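Local coordinates for cellulase (Clostridium cellulovorans, PDB 6UI3), which is a broad-specificity GH5_4 endoglucanase whose TIM-barrel catalytic module, the part present here, hydrolyses cellulose and probably related plant glucans and xylans, at residues 225-229 with 230-234; 239-242 with 243-247; 250-253 with 254-257; 279-282 with 283-286. All coordinates share one frame; numbering follows the deposited sequence. Where two conformers were deposited one is given.

Contact 1. Residues 225-229 with 230-234; sequences IPYNL and ALNIA
Asn232 folds back over Tyr227 and Asn228, just after the single turn of helix 227-230. Its CB lies over one face of the Tyr227 ring in a CH-pi contact, 4.0 Å from the ring centroid, and touches CE2 at 3.6 Å. CG stays near the same atom, CE2, at 3.8 Å, with the amide plane inclined 28° to the ring. At the tip the two amide atoms part company. ND2 donates to OD1 of Asn228 (3.0 Å); the bond lies in the plane of the Asn232 amide but meets OD1 from above the plane of its carbonyl. OD1 turns to the chain ahead and accepts from N of Ala234 at 3.1 Å, an Asx turn. A chi1 of -170° points the Asn232 side chain the same way as that of Asn228, and the two lie side by side. In the backbone, O of Tyr227 takes two bonds, from N of Leu231 and N of Asn232, which arrive from opposite faces of its plane. The short helix follows barrel strand 217-222. Ile225, in the loop before the helix, rests on helix 243-261, Leu229 and Ala230 meet Phe286 of helix 280-296, and Lys277 binds the carbonyls of Asn228 and Asn232.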
loop_
_atom_site.group_PDB
_atom_site.type_symbol
_atom_site.label_atom_id
_atom_site.label_comp_id
_atom_site.label_asym_id
_atom_site.label_seq_id
_atom_site.Cartn_x
_atom_site.Cartn_y
_atom_site.Cartn_z
ATOM N N ILE A 225 -8.291 -11.326 -3.229
ATOM C CA ILE A 225 -8.885 -12.586 -2.791
ATOM C C ILE A 225 -10.325 -12.712 -3.262
ATOM O O ILE A 225 -11.037 -11.697 -3.349
ATOM C CB ILE A 225 -8.812 -12.749 -1.256
ATOM C CG1 ILE A 225 -9.515 -11.604 -0.524
ATOM C CG2 ILE A 225 -7.343 -12.910 -0.814
ATOM C CD1 ILE A 225 -9.698 -11.880 0.974
ATOM N N PRO A 226 -10.789 -13.926 -3.574
ATOM C CA PRO A 226 -9.984 -15.139 -3.718
ATOM C C PRO A 226 -9.054 -15.017 -4.925
ATOM O O PRO A 226 -9.406 -14.415 -5.936
ATOM C CB PRO A 226 -11.026 -16.256 -3.888
ATOM C CG PRO A 226 -12.246 -15.580 -4.337
ATOM C CD PRO A 226 -12.198 -14.146 -3.931
ATOM N N TYR A 227 -7.856 -15.577 -4.808
ATOM C CA TYR A 227 -6.816 -15.380 -5.809
ATOM C C TYR A 227 -7.248 -15.791 -7.213
ATOM O O TYR A 227 -6.968 -15.082 -8.187
ATOM C CB TYR A 227 -5.559 -16.162 -5.395
ATOM C CG TYR A 227 -4.509 -16.213 -6.469
ATOM C CD1 TYR A 227 -3.744 -15.099 -6.761
ATOM C CD2 TYR A 227 -4.288 -17.368 -7.202
ATOM C CE1 TYR A 227 -2.790 -15.134 -7.767
ATOM C CE2 TYR A 227 -3.337 -17.408 -8.201
ATOM C CZ TYR A 227 -2.601 -16.289 -8.473
ATOM O OH TYR A 227 -1.651 -16.344 -9.480
ATOM N N ASN A 228 -7.874 -16.960 -7.364
ATOM C CA ASN A 228 -8.113 -17.461 -8.717
ATOM C C ASN A 228 -9.042 -16.561 -9.513
ATOM O O ASN A 228 -8.906 -16.470 -10.737
ATOM C CB ASN A 228 -8.628 -18.897 -8.678
ATOM C CG ASN A 228 -7.540 -19.893 -8.376
ATOM O OD1 ASN A 228 -6.364 -19.664 -8.660
ATOM N ND2 ASN A 228 -7.932 -21.028 -7.820
ATOM N N LEU A 229 -9.974 -15.889 -8.843
ATOM C CA LEU A 229 -10.846 -14.919 -9.493
ATOM C C LEU A 229 -10.171 -13.561 -9.627
ATOM O O LEU A 229 -10.217 -12.933 -10.693
ATOM C CB LEU A 229 -12.130 -14.776 -8.671
ATOM C CG LEU A 229 -13.087 -13.683 -9.142
ATOM C CD1 LEU A 229 -13.664 -13.976 -10.521
ATOM C CD2 LEU A 229 -14.218 -13.461 -8.125
ATOM N N ALA A 230 -9.556 -13.079 -8.551
ATOM C CA ALA A 230 -9.149 -11.684 -8.486
ATOM C C ALA A 230 -7.839 -11.380 -9.188
ATOM O O ALA A 230 -7.668 -10.266 -9.701
ATOM C CB ALA A 230 -9.041 -11.197 -7.035
ATOM N N LEU A 231 -6.883 -12.301 -9.185
ATOM C CA LEU A 231 -5.544 -11.984 -9.650
ATOM C C LEU A 231 -4.917 -13.016 -10.572
ATOM O O LEU A 231 -4.003 -12.655 -11.315
ATOM C CB LEU A 231 -4.608 -11.725 -8.460
ATOM C CG LEU A 231 -3.233 -11.105 -8.716
ATOM C CD1 LEU A 231 -3.370 -9.820 -9.492
ATOM C CD2 LEU A 231 -2.523 -10.864 -7.393
ATOM N N ASN A 232 -5.361 -14.263 -10.562
ATOM C CA ASN A 232 -4.812 -15.260 -11.478
ATOM C C ASN A 232 -5.265 -14.923 -12.890
ATOM O O ASN A 232 -6.463 -14.916 -13.176
ATOM C CB ASN A 232 -5.357 -16.619 -11.061
ATOM C CG ASN A 232 -4.704 -17.776 -11.766
ATOM O OD1 ASN A 232 -4.095 -17.640 -12.821
ATOM N ND2 ASN A 232 -4.883 -18.958 -11.189
ATOM N N ILE A 233 -4.313 -14.669 -13.790
ATOM C CA ILE A 233 -4.612 -14.242 -15.148
ATOM C C ILE A 233 -4.590 -15.383 -16.155
ATOM O O ILE A 233 -4.806 -15.140 -17.350
ATOM C CB ILE A 233 -3.680 -13.101 -15.614
ATOM C CG1 ILE A 233 -2.210 -13.521 -15.600
ATOM C CG2 ILE A 233 -3.872 -11.868 -14.742
ATOM C CD1 ILE A 233 -1.256 -12.528 -16.302
ATOM N N ALA A 234 -4.320 -16.606 -15.732
ATOM C CA ALA A 234 -4.260 -17.704 -16.686
ATOM C C ALA A 234 -5.602 -17.883 -17.391
ATOM O O ALA A 234 -6.669 -17.672 -16.801
ATOM C CB ALA A 234 -3.880 -18.994 -15.964
#

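Contact 2. Residues 239-242 with 243-247; sequences TTFG and DADAA
Asp245 reaches back from the first turn of helix 243-261 to hold the backbone of Gly242, the residue at the N-cap position. Three hydrogen bonds link the segments, one of them weak. N of Gly242 donates to OD2 of Asp245 at 2.9 Å, a nearly straight bond (166°) that uses the anti lone pair of the carboxylate oxygen. CG of Asp245 stands anti to its carbonyl carbon (chi1 -51°), which swings the carboxylate back toward the incoming chain. In the other direction, O of Gly242 accepts the first regular helical bond, from N of Ala246 at 3.0 Å, and a weak, bent one from N of Asp245. Gly242 is thus gripped through both its amide and its carbonyl, and the carboxylate lies close to the N-terminal end of the helix, where the helix dipole would probably favour its negative charge.

Apolar contact comes from Phe241. Its ring lies beside the turn, CD2 3.7 Å from CB of Asp245 and CZ 3.9 Å from CB of Ala246. The side chains of Phe241 and Asp245 run past each other in opposite directions, ring and carboxylate planes 23° apart. The same ring meets Phe286 of helix 280-296 edge-to-face.

A side chain three residues into a helix that binds the N-cap amide is the backward half of a capping box; with glycine as N-cap, the reciprocal side-chain bond is absent. Here it starts an outer helix of the TIM barrel.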
loop_
_atom_site.group_PDB
_atom_site.type_symbol
_atom_site.label_atom_id
_atom_site.label_comp_id
_atom_site.label_asym_id
_atom_site.label_seq_id
_atom_site.Cartn_x
_atom_site.Cartn_y
_atom_site.Cartn_z
ATOM N N THR A 239 -14.178 -16.464 -13.650
ATOM C CA THR A 239 -14.593 -15.108 -13.960
ATOM C C THR A 239 -15.832 -14.656 -13.197
ATOM O O THR A 239 -16.124 -13.459 -13.201
ATOM C CB THR A 239 -14.872 -14.953 -15.464
ATOM O OG1 THR A 239 -15.994 -15.756 -15.844
ATOM C CG2 THR A 239 -13.683 -15.370 -16.294
ATOM N N THR A 240 -16.575 -15.567 -12.581
ATOM C CA THR A 240 -17.838 -15.236 -11.922
ATOM C C THR A 240 -17.595 -14.956 -10.446
ATOM O O THR A 240 -16.892 -15.715 -9.765
ATOM C CB THR A 240 -18.842 -16.389 -12.081
ATOM O OG1 THR A 240 -19.138 -16.583 -13.471
ATOM C CG2 THR A 240 -20.162 -16.114 -11.319
ATOM N N PHE A 241 -18.189 -13.880 -9.946
ATOM C CA PHE A 241 -18.172 -13.575 -8.520
ATOM C C PHE A 241 -19.412 -14.214 -7.901
ATOM O O PHE A 241 -20.534 -13.752 -8.128
ATOM C CB PHE A 241 -18.127 -12.069 -8.274
ATOM C CG PHE A 241 -18.078 -11.709 -6.811
ATOM C CD1 PHE A 241 -19.071 -10.948 -6.242
ATOM C CD2 PHE A 241 -17.039 -12.148 -5.995
ATOM C CE1 PHE A 241 -19.032 -10.621 -4.882
ATOM C CE2 PHE A 241 -17.003 -11.829 -4.644
ATOM C CZ PHE A 241 -18.000 -11.052 -4.097
ATOM N N GLY A 242 -19.209 -15.286 -7.142
ATOM C CA GLY A 242 -20.296 -16.051 -6.570
ATOM C C GLY A 242 -20.217 -16.217 -5.064
ATOM O O GLY A 242 -19.367 -15.637 -4.384
ATOM N N ASP A 243 -21.131 -17.034 -4.542
ATOM C CA ASP A 243 -21.309 -17.155 -3.099
ATOM C C ASP A 243 -20.028 -17.582 -2.395
ATOM O O ASP A 243 -19.704 -17.060 -1.328
ATOM C CB ASP A 243 -22.411 -18.169 -2.779
ATOM C CG ASP A 243 -23.801 -17.668 -3.091
ATOM O OD1 ASP A 243 -23.974 -16.460 -3.322
ATOM O OD2 ASP A 243 -24.729 -18.508 -3.078
ATOM N N ALA A 244 -19.290 -18.544 -2.957
ATOM C CA ALA A 244 -18.091 -19.016 -2.266
ATOM C C ALA A 244 -17.016 -17.939 -2.212
ATOM O O ALA A 244 -16.257 -17.852 -1.237
ATOM C CB ALA A 244 -17.549 -20.269 -2.947
ATOM N N ASP A 245 -16.946 -17.098 -3.237
ATOM C CA ASP A 245 -15.977 -16.010 -3.251
ATOM C C ASP A 245 -16.319 -14.975 -2.194
ATOM O O ASP A 245 -15.437 -14.503 -1.457
ATOM C CB ASP A 245 -15.950 -15.386 -4.645
ATOM C CG ASP A 245 -15.788 -16.413 -5.729
ATOM O OD1 ASP A 245 -14.807 -17.173 -5.687
ATOM O OD2 ASP A 245 -16.690 -16.517 -6.593
ATOM N N ALA A 246 -17.596 -14.579 -2.144
ATOM C CA ALA A 246 -18.062 -13.653 -1.121
ATOM C C ALA A 246 -17.813 -14.206 0.272
ATOM O O ALA A 246 -17.375 -13.471 1.170
ATOM C CB ALA A 246 -19.541 -13.343 -1.339
ATOM N N ALA A 247 -18.078 -15.499 0.472
ATOM C CA ALA A 247 -17.863 -16.104 1.782
ATOM C C ALA A 247 -16.396 -16.041 2.184
ATOM O O ALA A 247 -16.076 -15.803 3.355
ATOM C CB ALA A 247 -18.353 -17.548 1.760
#

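Contact 3. Residues 250-253 with 254-257; sequences DKTF and RMLN
Arg254 pairs with Asp250 one turn earlier on helix 243-261, an i to i+4 salt bridge on an outer helix of the TIM barrel. The arginine chain is extended from CG to NE and runs back along the helix, passing OD2 of Asp250 with CD before NE takes hold of it. Carboxylate and guanidinium are turned 67° to one another, and one oxygen, OD2, makes the bond to NE: NE of Arg254 donates to OD2 of Asp250 at 2.8 Å (154°), on its syn side, and OD2 lies close to the guanidinium plane. The aspartate CG is anti to the backbone N (chi1 -172°), which brings OD2 to the NE of Arg254.

Met255 follows, its N bonded to O of Lys251 at 3.0 Å. Its chain bends at both chi2 and chi3, and in the conformer given its methyl end lies near Thr252; the side chain also packs on Tyr203 and Val206 of helix 203-208. Leu256 stands next to it with CD1 4.3 Å from CG2 of Thr252, whose hydroxyl is bonded to O of Phe248 a turn back. Asn257 closes the series through its N, 2.9 Å from O of Phe253, whose ring meets Tyr290 of helix 280-296 edge-to-face. On the polar side, one water receives a bond from NH2 of Arg254 and gives one to OD2 of Asp250, each 3.0 Å long.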
loop_
_atom_site.group_PDB
_atom_site.type_symbol
_atom_site.label_atom_id
_atom_site.label_comp_id
_atom_site.label_asym_id
_atom_site.label_seq_id
_atom_site.Cartn_x
_atom_site.Cartn_y
_atom_site.Cartn_z
ATOM N N ASP A 250 -15.636 -12.477 3.273
ATOM C CA ASP A 250 -16.260 -12.158 4.552
ATOM C C ASP A 250 -15.524 -12.823 5.713
ATOM O O ASP A 250 -15.283 -12.190 6.749
ATOM C CB ASP A 250 -17.730 -12.573 4.533
ATOM C CG ASP A 250 -18.460 -12.099 5.749
ATOM O OD1 ASP A 250 -18.805 -10.905 5.777
ATOM O OD2 ASP A 250 -18.658 -12.875 6.701
ATOM N N LYS A 251 -15.155 -14.100 5.555
ATOM C CA LYS A 251 -14.432 -14.808 6.608
ATOM C C LYS A 251 -13.101 -14.134 6.898
ATOM O O LYS A 251 -12.719 -13.945 8.062
ATOM C CB LYS A 251 -14.225 -16.267 6.193
ATOM C CG LYS A 251 -13.443 -17.145 7.193
ATOM C CD LYS A 251 -13.396 -18.596 6.749
ATOM C CE LYS A 251 -12.416 -18.799 5.612
ATOM N NZ LYS A 251 -12.568 -20.168 5.015
ATOM N N THR A 252 -12.385 -13.753 5.845
ATOM C CA THR A 252 -11.080 -13.125 6.018
ATOM C C THR A 252 -11.218 -11.819 6.778
ATOM O O THR A 252 -10.450 -11.540 7.701
ATOM C CB THR A 252 -10.423 -12.883 4.655
ATOM O OG1 THR A 252 -10.199 -14.123 3.980
ATOM C CG2 THR A 252 -9.079 -12.178 4.783
ATOM N N PHE A 253 -12.205 -10.998 6.406
ATOM C CA PHE A 253 -12.355 -9.693 7.044
ATOM C C PHE A 253 -12.827 -9.821 8.486
ATOM O O PHE A 253 -12.364 -9.079 9.362
ATOM C CB PHE A 253 -13.261 -8.770 6.215
ATOM C CG PHE A 253 -12.516 -8.036 5.133
ATOM C CD1 PHE A 253 -12.448 -8.563 3.857
ATOM C CD2 PHE A 253 -11.832 -6.859 5.415
ATOM C CE1 PHE A 253 -11.739 -7.931 2.868
ATOM C CE2 PHE A 253 -11.102 -6.222 4.429
ATOM C CZ PHE A 253 -11.067 -6.757 3.150
ATOM N N ARG A 254 -13.742 -10.753 8.763
ATOM C CA ARG A 254 -14.113 -10.990 10.153
ATOM C C ARG A 254 -12.897 -11.406 10.985
ATOM O O ARG A 254 -12.770 -11.020 12.149
ATOM C CB ARG A 254 -15.208 -12.053 10.238
ATOM C CG ARG A 254 -16.585 -11.602 9.780
ATOM C CD ARG A 254 -17.604 -12.688 9.952
ATOM N NE ARG A 254 -18.936 -12.346 9.441
ATOM C CZ ARG A 254 -19.896 -11.792 10.160
ATOM N NH1 ARG A 254 -19.693 -11.462 11.417
ATOM N NH2 ARG A 254 -21.066 -11.557 9.601
ATOM N N MET A 255 -12.013 -12.223 10.408
ATOM C CA MET A 255 -10.821 -12.660 11.129
ATOM C C MET A 255 -9.865 -11.495 11.376
ATOM O O MET A 255 -9.308 -11.375 12.477
ATOM C CB MET A 255 -10.182 -13.809 10.352
ATOM C CG MET A 255 -8.856 -14.310 10.902
ATOM S SD MET A 255 -7.460 -13.319 10.382
ATOM C CE MET A 255 -7.457 -13.648 8.621
ATOM N N LEU A 256 -9.670 -10.616 10.391
ATOM C CA LEU A 256 -8.805 -9.457 10.600
ATOM C C LEU A 256 -9.392 -8.548 11.672
ATOM O O LEU A 256 -8.660 -7.958 12.478
ATOM C CB LEU A 256 -8.632 -8.691 9.288
ATOM C CG LEU A 256 -7.792 -9.394 8.218
ATOM C CD1 LEU A 256 -7.912 -8.665 6.896
ATOM C CD2 LEU A 256 -6.312 -9.529 8.611
ATOM N N ASN A 257 -10.719 -8.412 11.676
ATOM C CA ASN A 257 -11.396 -7.629 12.698
ATOM C C ASN A 257 -11.155 -8.225 14.082
ATOM O O ASN A 257 -10.873 -7.497 15.041
ATOM C CB ASN A 257 -12.886 -7.568 12.364
ATOM C CG ASN A 257 -13.651 -6.677 13.305
ATOM O OD1 ASN A 257 -13.347 -5.483 13.410
ATOM N ND2 ASN A 257 -14.656 -7.232 13.975
HETATM O O HOH W 1 -21.617 -12.634 6.839
#

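Contact 4. Residues 279-282 with 283-286; sequences NLQD and RINF
Bends at chi2 and chi3 (-69°) carry the side chain of Arg283 across that of Asn279, while a chi1 of 58° sets the asparagine CG between its backbone N and carbonyl carbon. Asn279 sits at the N-cap position of helix 280-296 and Arg283 in its first turn, within the beta-alpha-beta unit that links strands 267-272 and 301-305 of the TIM barrel. OD1 of Asn279 touches CG of Arg283 at 3.4 Å, and the two side chains cross at about a right angle although their flat ends are nearly parallel, 6° apart. Their polar ends find partners beyond the two segments: OD1 of Asn279 accepts from N of Lys277, its ND2 binds O of Thr239, and NH1 of Arg283 donates to O of Ile274, while the guanidinium forms a cation-pi contact with Tyr328.

Ile284 sits on another side of the turn. Its CD1 lies 3.9 Å from CG of Leu280 and 3.8 Å from NE2 of Gln281, so it meets an aliphatic branch of one side chain and the amide end of the other; Leu280 and Ile284 both also touch Glu330 of helix 329-339.

The carbonyls of Asn279 to Asp282 each accept from the N four residues on, as in the 2.9 Å bond from N of Phe286 to O of Asp282. A water bridges Asp282 and Asn285, donating at 2.8 Å to OD1 of Asp282, the oxygen that also accepts from N of Phe241, and accepting from ND2 of Asn285 at 2.9 Å.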
loop_
_atom_site.group_PDB
_atom_site.type_symbol
_atom_site.label_atom_id
_atom_site.label_comp_id
_atom_site.label_asym_id
_atom_site.label_seq_id
_atom_site.Cartn_x
_atom_site.Cartn_y
_atom_site.Cartn_z
ATOM N N ASN A 279 -15.309 -9.329 -17.796
ATOM C CA ASN A 279 -16.352 -9.720 -16.862
ATOM C C ASN A 279 -16.786 -8.538 -16.022
ATOM O O ASN A 279 -16.827 -8.602 -14.789
ATOM C CB ASN A 279 -15.866 -10.875 -15.979
ATOM C CG ASN A 279 -14.598 -10.546 -15.182
ATOM O OD1 ASN A 279 -13.818 -9.654 -15.531
ATOM N ND2 ASN A 279 -14.384 -11.300 -14.108
ATOM N N LEU A 280 -17.149 -7.435 -16.692
ATOM C CA LEU A 280 -17.400 -6.175 -16.001
ATOM C C LEU A 280 -18.405 -6.320 -14.864
ATOM O O LEU A 280 -18.184 -5.796 -13.773
ATOM C CB LEU A 280 -17.871 -5.104 -16.988
ATOM C CG LEU A 280 -18.172 -3.746 -16.341
ATOM C CD1 LEU A 280 -16.943 -3.110 -15.744
ATOM C CD2 LEU A 280 -18.819 -2.818 -17.372
ATOM N N GLN A 281 -19.540 -6.982 -15.098
ATOM C CA GLN A 281 -20.550 -7.043 -14.042
ATOM C C GLN A 281 -20.038 -7.804 -12.827
ATOM O O GLN A 281 -20.327 -7.430 -11.687
ATOM C CB GLN A 281 -21.855 -7.641 -14.569
ATOM C CG GLN A 281 -22.519 -6.791 -15.655
ATOM C CD GLN A 281 -22.773 -5.358 -15.225
ATOM O OE1 GLN A 281 -23.303 -5.114 -14.148
ATOM N NE2 GLN A 281 -22.395 -4.402 -16.076
ATOM N N ASP A 282 -19.283 -8.879 -13.047
ATOM C CA ASP A 282 -18.659 -9.574 -11.927
ATOM C C ASP A 282 -17.686 -8.678 -11.180
ATOM O O ASP A 282 -17.596 -8.748 -9.948
ATOM C CB ASP A 282 -17.956 -10.828 -12.430
ATOM C CG ASP A 282 -18.928 -11.861 -12.930
ATOM O OD1 ASP A 282 -19.649 -12.432 -12.081
ATOM O OD2 ASP A 282 -18.978 -12.072 -14.168
ATOM N N ARG A 283 -16.928 -7.852 -11.905
ATOM C CA ARG A 283 -15.982 -6.957 -11.245
ATOM C C ARG A 283 -16.709 -5.890 -10.431
ATOM O O ARG A 283 -16.245 -5.505 -9.348
ATOM C CB ARG A 283 -15.042 -6.328 -12.280
ATOM C CG ARG A 283 -14.181 -7.352 -13.011
ATOM C CD ARG A 283 -12.818 -6.787 -13.383
ATOM N NE ARG A 283 -12.877 -5.757 -14.409
ATOM C CZ ARG A 283 -11.912 -4.875 -14.641
ATOM N NH1 ARG A 283 -10.817 -4.860 -13.898
ATOM N NH2 ARG A 283 -12.055 -3.992 -15.617
ATOM N N ILE A 284 -17.844 -5.395 -10.933
ATOM C CA ILE A 284 -18.656 -4.429 -10.187
ATOM C C ILE A 284 -19.154 -5.058 -8.895
ATOM O O ILE A 284 -19.013 -4.490 -7.803
ATOM C CB ILE A 284 -19.835 -3.934 -11.049
ATOM C CG1 ILE A 284 -19.327 -3.100 -12.231
ATOM C CG2 ILE A 284 -20.814 -3.122 -10.208
ATOM C CD1 ILE A 284 -20.390 -2.839 -13.298
ATOM N N ASN A 285 -19.737 -6.253 -9.008
ATOM C CA ASN A 285 -20.293 -6.922 -7.838
ATOM C C ASN A 285 -19.209 -7.252 -6.827
ATOM O O ASN A 285 -19.385 -7.052 -5.620
ATOM C CB ASN A 285 -21.003 -8.216 -8.244
ATOM C CG ASN A 285 -22.196 -7.989 -9.143
ATOM O OD1 ASN A 285 -22.742 -6.883 -9.222
ATOM N ND2 ASN A 285 -22.623 -9.053 -9.806
ATOM N N PHE A 286 -18.067 -7.736 -7.309
ATOM C CA PHE A 286 -16.927 -7.991 -6.439
ATOM C C PHE A 286 -16.510 -6.742 -5.684
ATOM O O PHE A 286 -16.299 -6.774 -4.464
ATOM C CB PHE A 286 -15.763 -8.502 -7.294
ATOM C CG PHE A 286 -14.443 -8.635 -6.556
ATOM C CD1 PHE A 286 -13.592 -7.555 -6.386
ATOM C CD2 PHE A 286 -14.021 -9.863 -6.071
ATOM C CE1 PHE A 286 -12.364 -7.713 -5.720
ATOM C CE2 PHE A 286 -12.790 -10.003 -5.416
ATOM C CZ PHE A 286 -11.986 -8.941 -5.244
HETATM O O HOH W 2 -21.253 -11.640 -9.919
#

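All four contacts are local and lie in the outer layer of the barrel, within residues 225-286, and they differ by place. Contact 2 is a surface contact, with no buried residue of its own, whereas contacts 1, 3 and 4 are partly buried. Contacts 2 and 3 share helix 243-261, at its start and farther along it: capping by a carboxylate in the first, a charged pair in the second. Contact 1 mixes an amide pair with a tyrosine face at the end of a one-turn helix, and its Ile225 touches Thr252 of contact 3. Contact 4 begins helix 280-296, and its Asn279 and Asp282 bind the backbone of contact 2. Phe286 of contact 4 also packs against contact 1, while contacts 3 and 4 do not touch.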